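Local coordinates for protein NADP-dependent 2-hydroxyacid dehydrogenase (Rhizobium etli, PDB 4XCV) that probably catalyses the NADP-dependent interconversion of 2-hydroxyacids and 2-oxoacids, and binds NADPH, at residues 237-241 with 242-246; 258-261 with 262-266. All blocks are in the same frame, centred on the assembly; numbering follows the deposited sequence. Where two conformers were deposited one is given.

Interaction 1 (237-241 with 242-246)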
# COMPACT_ATOMS: atom_id res chain seq x y z
N LYS A 237 -11.25 -19.83 10.50
CA LYS A 237 -11.14 -21.24 10.88
C LYS A 237 -10.10 -21.99 10.03
O LYS A 237 -9.78 -23.13 10.37
CB LYS A 237 -12.47 -21.95 10.90
CG LYS A 237 -13.34 -21.49 12.05
CD LYS A 237 -14.74 -22.08 11.99
CE LYS A 237 -15.59 -21.58 13.17
NZ LYS A 237 -15.90 -20.11 13.03
N SER A 238 -9.51 -21.34 9.03
CA SER A 238 -8.39 -21.91 8.31
C SER A 238 -7.09 -21.86 9.11
O SER A 238 -6.14 -22.53 8.73
CB SER A 238 -8.18 -21.26 6.95
OG SER A 238 -9.28 -21.59 6.11
N GLN A 239 -7.02 -21.03 10.14
CA GLN A 239 -5.77 -20.87 10.91
C GLN A 239 -5.90 -21.44 12.32
O GLN A 239 -6.98 -21.55 12.89
CB GLN A 239 -5.31 -19.42 10.96
CG GLN A 239 -6.14 -18.56 11.87
CD GLN A 239 -6.23 -17.09 11.48
OE1 GLN A 239 -5.90 -16.72 10.35
NE2 GLN A 239 -6.75 -16.27 12.38
N ILE A 240 -4.74 -21.76 12.89
CA ILE A 240 -4.64 -22.15 14.29
C ILE A 240 -3.94 -20.99 15.01
O ILE A 240 -2.73 -20.83 14.95
CB ILE A 240 -3.86 -23.47 14.45
CG1 ILE A 240 -4.47 -24.60 13.63
CG2 ILE A 240 -3.74 -23.83 15.94
CD1 ILE A 240 -5.87 -25.01 14.03
N GLU A 241 -4.73 -20.16 15.69
CA GLU A 241 -4.18 -18.96 16.28
C GLU A 241 -3.12 -19.18 17.33
O GLU A 241 -2.14 -18.42 17.43
CB GLU A 241 -5.29 -18.09 16.85
CG GLU A 241 -6.02 -17.45 15.72
CD GLU A 241 -7.34 -16.81 16.09
OE1 GLU A 241 -7.66 -16.50 17.26
OE2 GLU A 241 -8.08 -16.61 15.10
N THR A 242 -3.28 -20.22 18.15
CA THR A 242 -2.25 -20.49 19.14
C THR A 242 -0.90 -20.79 18.48
O THR A 242 0.17 -20.51 19.05
CB THR A 242 -2.71 -21.53 20.15
OG1 THR A 242 -1.83 -21.48 21.28
CG2 THR A 242 -2.75 -22.89 19.52
N ASP A 243 -0.93 -21.33 17.26
CA ASP A 243 0.30 -21.60 16.54
C ASP A 243 0.87 -20.32 15.94
O ASP A 243 2.09 -20.20 15.82
CB ASP A 243 0.10 -22.61 15.41
CG ASP A 243 -0.22 -24.02 15.89
OD1 ASP A 243 -0.20 -24.30 17.13
OD2 ASP A 243 -0.47 -24.88 14.99
N ILE A 244 0.02 -19.38 15.54
CA ILE A 244 0.50 -18.06 15.11
C ILE A 244 1.24 -17.41 16.29
O ILE A 244 2.33 -16.92 16.15
CB ILE A 244 -0.62 -17.15 14.61
CG1 ILE A 244 -1.37 -17.77 13.42
CG2 ILE A 244 -0.04 -15.77 14.30
CD1 ILE A 244 -2.64 -17.05 13.11
N VAL A 245 0.62 -17.41 17.47
CA VAL A 245 1.22 -16.81 18.64
C VAL A 245 2.60 -17.45 18.92
O VAL A 245 3.58 -16.75 19.12
CB VAL A 245 0.31 -16.94 19.87
CG1 VAL A 245 0.96 -16.40 21.14
CG2 VAL A 245 -1.02 -16.22 19.64
N SER A 246 2.66 -18.77 18.97
CA SER A 246 3.93 -19.44 19.24
C SER A 246 4.97 -19.14 18.19
O SER A 246 6.14 -18.95 18.52
CB SER A 246 3.69 -20.95 19.38
OG SER A 246 2.93 -21.24 20.55
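The N-terminal turn of helix 241-250 starts at Ile240, the N-cap residue, whose carbonyl faces the backbone N-H groups of Asp243 and Ile244. Ile240 O accepts from both. Ile244 N, at 3.2 Å, lies in the carbonyl plane and makes the i to i+4 bond of a regular helix; Asp243 N, at 3.0 Å from the same oxygen, approaches from above that plane and is more bent, with an N-H...O angle of 130°. One residue later, Val245 N meets Glu241 O at 2.9 Å, and the turn has become regular. Before the helix, the Gln239 side chain runs past Ile244. Its CG sits between the backbone N and the carbonyl carbon (chi1 73°), from where the extended chain carries the amide obliquely across Ile244, with Gln239 CD 3.9 Å from Ile244 CD1. Gln239 NE2 donates to Glu241 OE2 over 3.0 Å, with the carboxylate oxygen almost in the amide plane and approached on its anti side. The same NE2 also serves Val260 O, and OE1 takes Asn232 ND2, so the amide is fixed in its rotation by three bonds. Glu241 OE2 is in turn shared with Glu262 N, while Asp243 OD2 accepts from Ser213 N at the start of helix 213-216. The Ile244 side chain packs on Leu258 of strand 255-258, Phe230 of strand 229-232 and Phe216 of helix 213-216, and Gln239 touches Leu258 and Phe230 of the same two strands.

Interaction 2 (258-261 with 262-266). With NDP (NADPH dihydro-nicotinamide-adenine-dinucleotide phosphate), chain B.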
# COMPACT_ATOMS: atom_id res chain seq x y z
N LEU A 258 -3.88 -10.04 10.12
CA LEU A 258 -5.06 -10.87 10.17
C LEU A 258 -6.32 -10.06 10.14
O LEU A 258 -6.47 -9.14 10.94
CB LEU A 258 -5.04 -11.70 11.47
CG LEU A 258 -3.82 -12.59 11.69
CD1 LEU A 258 -3.75 -13.13 13.11
CD2 LEU A 258 -3.73 -13.75 10.72
N ASP A 259 -7.22 -10.38 9.22
CA ASP A 259 -8.55 -9.78 9.19
C ASP A 259 -9.63 -10.73 9.67
O ASP A 259 -10.78 -10.31 9.87
CB ASP A 259 -8.93 -9.40 7.75
CG ASP A 259 -10.18 -8.58 7.67
OD1 ASP A 259 -10.27 -7.47 8.27
OD2 ASP A 259 -11.13 -8.98 6.95
N VAL A 260 -9.28 -12.00 9.83
CA VAL A 260 -10.24 -13.05 10.18
C VAL A 260 -9.70 -13.91 11.29
O VAL A 260 -8.51 -14.05 11.39
CB VAL A 260 -10.61 -13.90 8.92
CG1 VAL A 260 -11.31 -13.04 7.90
CG2 VAL A 260 -9.35 -14.52 8.31
N PHE A 261 -10.62 -14.50 12.08
CA PHE A 261 -10.24 -15.19 13.31
C PHE A 261 -11.09 -16.41 13.51
O PHE A 261 -12.21 -16.47 13.04
CB PHE A 261 -10.32 -14.21 14.51
CG PHE A 261 -9.50 -12.99 14.29
CD1 PHE A 261 -10.04 -11.91 13.62
CD2 PHE A 261 -8.14 -12.99 14.56
CE1 PHE A 261 -9.23 -10.83 13.27
CE2 PHE A 261 -7.35 -11.92 14.22
CZ PHE A 261 -7.88 -10.85 13.59
N GLU A 262 -10.58 -17.38 14.27
CA GLU A 262 -11.30 -18.62 14.51
C GLU A 262 -12.64 -18.36 15.18
O GLU A 262 -13.61 -19.05 14.89
CB GLU A 262 -10.45 -19.54 15.41
CG GLU A 262 -9.13 -20.02 14.80
CD GLU A 262 -8.46 -21.04 15.68
OE1 GLU A 262 -9.02 -22.14 15.86
OE2 GLU A 262 -7.41 -20.69 16.26
N VAL A 263 -12.64 -17.43 16.13
CA VAL A 263 -13.85 -16.94 16.76
C VAL A 263 -13.87 -15.43 16.58
O VAL A 263 -12.86 -14.78 16.87
CB VAL A 263 -13.90 -17.31 18.27
CG1 VAL A 263 -15.11 -16.65 18.92
CG2 VAL A 263 -14.02 -18.82 18.43
N GLU A 264 -14.96 -14.91 16.06
CA GLU A 264 -15.17 -13.47 15.92
C GLU A 264 -16.38 -13.02 16.74
O GLU A 264 -17.41 -13.72 16.72
CB GLU A 264 -15.33 -13.11 14.43
CG GLU A 264 -14.10 -13.49 13.60
CD GLU A 264 -14.20 -13.24 12.11
OE1 GLU A 264 -15.27 -12.76 11.66
OE2 GLU A 264 -13.24 -13.62 11.38
N PRO A 265 -16.32 -11.89 17.42
CA PRO A 265 -15.13 -11.04 17.53
C PRO A 265 -13.99 -11.76 18.25
O PRO A 265 -14.24 -12.67 19.09
CB PRO A 265 -15.61 -9.85 18.39
CG PRO A 265 -17.11 -9.92 18.41
CD PRO A 265 -17.48 -11.37 18.17
N LEU A 266 -12.75 -11.37 17.93
CA LEU A 266 -11.55 -11.91 18.60
C LEU A 266 -11.66 -11.65 20.10
O LEU A 266 -11.89 -10.53 20.52
CB LEU A 266 -10.33 -11.23 18.05
CG LEU A 266 -9.00 -11.70 18.59
CD1 LEU A 266 -8.78 -13.19 18.36
CD2 LEU A 266 -7.88 -10.86 18.01
PA NDP B . -12.85 -18.22 -5.34
O1A NDP B . -12.97 -17.35 -6.55
O2A NDP B . -13.80 -19.38 -5.13
O5B NDP B . -11.34 -18.76 -5.30
C5B NDP B . -10.97 -19.74 -4.33
C4B NDP B . -9.53 -20.10 -4.59
O4B NDP B . -9.11 -20.98 -3.55
C3B NDP B . -9.36 -20.82 -5.91
O3B NDP B . -8.11 -20.43 -6.53
C2B NDP B . -9.31 -22.25 -5.45
O2B NDP B . -8.57 -23.15 -6.32
C1B NDP B . -8.55 -22.12 -4.14
N9A NDP B . -8.72 -23.28 -3.25
C8A NDP B . -9.89 -23.71 -2.75
N7A NDP B . -9.68 -24.87 -2.06
C5A NDP B . -8.35 -25.16 -2.19
C6A NDP B . -7.55 -26.22 -1.78
N6A NDP B . -8.04 -27.21 -1.03
N1A NDP B . -6.26 -26.20 -2.11
C2A NDP B . -5.74 -25.19 -2.84
N3A NDP B . -6.45 -24.14 -3.29
C4A NDP B . -7.75 -24.16 -2.93
O3 NDP B . -12.94 -17.33 -4.00
PN NDP B . -12.64 -15.76 -3.80
O1N NDP B . -11.27 -15.50 -4.34
O2N NDP B . -13.71 -14.94 -4.34
O5D NDP B . -12.70 -15.65 -2.23
C5D NDP B . -11.86 -16.46 -1.40
C4D NDP B . -12.45 -16.42 0.01
O4D NDP B . -12.25 -15.14 0.59
C3D NDP B . -13.94 -16.62 0.10
O3D NDP B . -14.28 -18.02 0.08
C2D NDP B . -14.32 -15.94 1.41
O2D NDP B . -14.35 -16.92 2.47
C1D NDP B . -13.17 -15.01 1.68
N1N NDP B . -13.51 -13.59 1.77
C2N NDP B . -13.12 -12.85 2.86
C3N NDP B . -13.51 -11.56 3.01
C7N NDP B . -13.08 -10.75 4.12
O7N NDP B . -13.76 -9.73 4.37
N7N NDP B . -12.01 -11.01 4.85
C4N NDP B . -14.30 -10.90 1.96
C5N NDP B . -14.62 -11.77 0.84
C6N NDP B . -14.28 -13.04 0.75
P2B NDP B . -9.04 -23.35 -7.86
O1X NDP B . -8.24 -24.51 -8.36
O2X NDP B . -10.53 -23.61 -7.81
O3X NDP B . -8.79 -22.07 -8.55
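Glu264 has its CG anti to its own carbonyl carbon (chi1 -60°) and an extended chain beyond, which turns the carboxylate back across the loop to Phe261. This loop follows strand 255-258 of the Rossmann-type coenzyme-binding domain and leads towards strand 278-280. Glu264 OE2 accepts from Phe261 N at 2.9 Å through its anti lone pair, the one directed away from OE1, and lies 3.3 Å from Val260 CA; the Val260 and Glu264 side chains lie side by side. The other oxygen, OE1, is bonded to His283 ND1, consistent with the His-Glu pair of D-2-hydroxyacid dehydrogenases. With an alanine in place of Glu264, the Phe261 amide and His283 ND1 would probably both lose their hydrogen-bond partner, and the imidazole is likely to be less firmly oriented. A cis peptide bond before Pro265 bends the chain just after the glutamate. Beyond it Leu266 reaches the Phe261 ring: CD2 stands over one face, 4.3 Å from the ring centroid and 25° off its normal, a CH-pi contact, while Leu266 CD1 lies 3.9 Å from Phe261 CD2. Ile280 of strand 278-280 packs against both residues, and Trp130 of the second subunit packs on Glu264 and Leu266. On the coenzyme side, Asp259 is held through OD1 by Thr281 OG1 and the backbone N of Asp284. Its second oxygen, OD2, takes the carboxamide N7N of the NADPH nicotinamide in a nearly straight hydrogen bond of 3.1 Å, and Val260 CG1 lies 3.7 Å from that same nitrogen.

Overall arrangement
Interactions 1 and 2 follow each other along the chain with their centres about 11 Å apart, on the same side of the chain's centre and within the coenzyme-binding domain. The first comes after strand 229-232, at the start of helix 241-250; the second comes after strand 255-258, the strand next to 229-232 in the parallel sheet of seven. The two stretches therefore leave neighbouring strands and meet beyond them. Backbone atoms of 258-266 are gripped by side chains of 237-241, with Glu241 OE2 to Glu262 N at 2.7 Å. Interaction 1 is thus consistent with a hold on the loop that borders the nicotinamide end of the coenzyme.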